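Local coordinates for protein putative S41 protease (Bacteroides fragilis NCTC 9343, PDB 3K50) that is probably a serine peptidase of family S41, inferred to hydrolyse peptide bonds, with its own substrates and biological role still unknown, at residues V228-Y233 with L380-T385. Residues are numbered along the deposited sequence; the frame is centred on the assembly and turned at random.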
loop_
_atom_site.group_PDB
_atom_site.type_symbol
_atom_site.label_atom_id
_atom_site.label_comp_id
_atom_site.label_asym_id
_atom_site.label_seq_id
_atom_site.Cartn_x
_atom_site.Cartn_y
_atom_site.Cartn_z
ATOM N N VAL A 228 3.983 -14.025 -7.766
ATOM C CA VAL A 228 4.471 -13.211 -6.669
ATOM C C VAL A 228 3.753 -11.847 -6.763
ATOM O O VAL A 228 3.981 -11.080 -7.708
ATOM C CB VAL A 228 5.968 -13.010 -6.740
ATOM C CG1 VAL A 228 6.435 -12.117 -5.599
ATOM C CG2 VAL A 228 6.682 -14.361 -6.723
ATOM N N LEU A 229 2.835 -11.601 -5.836
ATOM C CA LEU A 229 2.097 -10.337 -5.739
ATOM C C LEU A 229 2.786 -9.449 -4.662
ATOM O O LEU A 229 2.728 -9.748 -3.469
ATOM C CB LEU A 229 0.648 -10.628 -5.373
ATOM C CG LEU A 229 -0.323 -9.470 -5.122
ATOM C CD1 LEU A 229 -0.647 -8.725 -6.364
ATOM C CD2 LEU A 229 -1.649 -10.039 -4.450
ATOM N N ASP A 230 3.424 -8.361 -5.106
ATOM C CA ASP A 230 4.198 -7.485 -4.245
ATOM C C ASP A 230 3.299 -6.339 -3.737
ATOM O O ASP A 230 2.996 -5.395 -4.455
ATOM C CB ASP A 230 5.440 -7.012 -5.051
ATOM C CG ASP A 230 6.460 -6.293 -4.220
ATOM O OD1 ASP A 230 6.149 -5.886 -3.085
ATOM O OD2 ASP A 230 7.616 -6.150 -4.695
ATOM N N LEU A 231 2.814 -6.477 -2.494
ATOM C CA LEU A 231 1.969 -5.492 -1.833
ATOM C C LEU A 231 2.740 -4.778 -0.710
ATOM O O LEU A 231 2.185 -4.194 0.214
ATOM C CB LEU A 231 0.782 -6.224 -1.230
ATOM C CG LEU A 231 -0.130 -7.000 -2.160
ATOM C CD1 LEU A 231 -1.339 -7.677 -1.382
ATOM C CD2 LEU A 231 -0.624 -6.102 -3.314
ATOM N N ARG A 232 4.047 -4.791 -0.781
ATOM C CA ARG A 232 4.807 -4.304 0.359
ATOM C C ARG A 232 4.546 -2.886 0.858
ATOM O O ARG A 232 4.767 -2.623 2.052
ATOM C CB ARG A 232 6.323 -4.499 0.136
ATOM C CG ARG A 232 6.979 -3.492 -0.768
ATOM C CD ARG A 232 8.444 -3.837 -0.918
ATOM N NE ARG A 232 8.648 -4.944 -1.838
ATOM C CZ ARG A 232 9.811 -5.560 -2.073
ATOM N NH1 ARG A 232 10.909 -5.266 -1.372
ATOM N NH2 ARG A 232 9.848 -6.543 -2.983
ATOM N N TYR A 233 4.182 -1.977 -0.032
ATOM C CA TYR A 233 3.938 -0.620 0.329
ATOM C C TYR A 233 2.501 -0.261 0.038
ATOM O O TYR A 233 2.170 0.915 0.024
ATOM C CB TYR A 233 4.879 0.358 -0.457
ATOM C CG TYR A 233 6.335 0.139 -0.287
ATOM C CD1 TYR A 233 6.875 -0.211 0.968
ATOM C CD2 TYR A 233 7.243 0.397 -1.359
ATOM C CE1 TYR A 233 8.191 -0.439 1.095
ATOM C CE2 TYR A 233 8.597 0.222 -1.191
ATOM C CZ TYR A 233 9.057 -0.199 0.035
ATOM O OH TYR A 233 10.407 -0.435 0.199
ATOM N N LEU A 380 17.214 -3.752 -4.227
ATOM C CA LEU A 380 17.344 -3.577 -5.667
ATOM C C LEU A 380 16.033 -3.240 -6.318
ATOM O O LEU A 380 14.996 -3.380 -5.675
ATOM C CB LEU A 380 17.857 -4.894 -6.279
ATOM C CG LEU A 380 19.287 -5.310 -5.990
ATOM C CD1 LEU A 380 19.506 -6.751 -6.342
ATOM C CD2 LEU A 380 20.297 -4.330 -6.717
ATOM N N PRO A 381 16.074 -2.757 -7.597
ATOM C CA PRO A 381 14.836 -2.481 -8.273
ATOM C C PRO A 381 13.838 -3.618 -8.243
ATOM O O PRO A 381 14.216 -4.781 -8.304
ATOM C CB PRO A 381 15.265 -2.249 -9.727
ATOM C CG PRO A 381 16.671 -1.573 -9.535
ATOM C CD PRO A 381 17.253 -2.332 -8.406
ATOM N N PHE A 382 12.566 -3.254 -8.203
ATOM C CA PHE A 382 11.519 -4.272 -8.211
ATOM C C PHE A 382 11.560 -5.150 -9.464
ATOM O O PHE A 382 11.765 -4.682 -10.588
ATOM C CB PHE A 382 10.163 -3.616 -8.117
ATOM C CG PHE A 382 9.962 -2.794 -6.876
ATOM C CD1 PHE A 382 9.865 -3.409 -5.629
ATOM C CD2 PHE A 382 9.731 -1.439 -6.965
ATOM C CE1 PHE A 382 9.624 -2.651 -4.509
ATOM C CE2 PHE A 382 9.497 -0.695 -5.871
ATOM C CZ PHE A 382 9.414 -1.307 -4.626
ATOM N N GLY A 383 11.379 -6.444 -9.269
ATOM C CA GLY A 383 11.412 -7.381 -10.377
ATOM C C GLY A 383 12.819 -7.889 -10.718
ATOM O O GLY A 383 12.936 -8.843 -11.477
ATOM N N ASN A 384 13.882 -7.307 -10.159
ATOM C CA ASN A 384 15.236 -7.861 -10.312
ATOM C C ASN A 384 15.188 -9.120 -9.465
ATOM O O ASN A 384 14.813 -9.045 -8.323
ATOM C CB ASN A 384 16.282 -6.848 -9.823
ATOM C CG ASN A 384 17.715 -7.342 -9.922
ATOM O OD1 ASN A 384 18.048 -8.455 -9.503
ATOM N ND2 ASN A 384 18.604 -6.456 -10.379
ATOM N N THR A 385 15.541 -10.293 -10.008
ATOM C CA THR A 385 15.384 -11.553 -9.270
ATOM C C THR A 385 16.283 -11.701 -8.052
ATOM O O THR A 385 16.064 -12.585 -7.190
ATOM C CB THR A 385 15.561 -12.787 -10.187
ATOM O OG1 THR A 385 16.833 -12.731 -10.796
ATOM C CG2 THR A 385 14.454 -12.845 -11.319
#
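F382 reaches across to the carboxyl end of strand 226-230 and sets the edge of its ring against R232 and Y233, a compact example of how an aromatic ring can pack against a buried ion pair. Its CE1 sits over one face of the R232 guanidinium, 3.7 Å from R232 NE. The two planes are 76° apart, so the arginine is met by a ring edge and the pair is not a parallel stack. F382 CD1 also lies 3.7 Å from D230 OD2, and F382 CZ packs against Y233 CE2 at 3.8 Å.

The groups that F382 meets are already joined to each other. R232 grips D230 side-on: NE gives a nearly straight bond of 2.9 Å to the syn lone pair of D230 OD1, while NH2 reaches D230 OD2 at 2.8 Å, tilted from both planes. With a bend at chi3 (77°), the R232 chain brings its guanidinium back to D230, and its CG rests over the centre of the Y233 ring.

Further partners fix this cluster in place. Y191 OH bonds D230 OD2, and R232 NH1 forms salt bridges with E372 and E387, so three carboxylates probably balance the arginine's charge, with R110 also close by. Y233 OH is hydrogen-bonded to E372 and R110. From the other side, F382 is presented by a type II turn, P381 to N384, whose third position is G383 with a positive phi of 87°; N384 N closes it on P381 O at 3.2 Å. The contact thus fastens the loop leading into helix 388-398 to the end of a parallel central strand in the mixed sheet of the ClpP/crotonase-like fold of S41 peptidases.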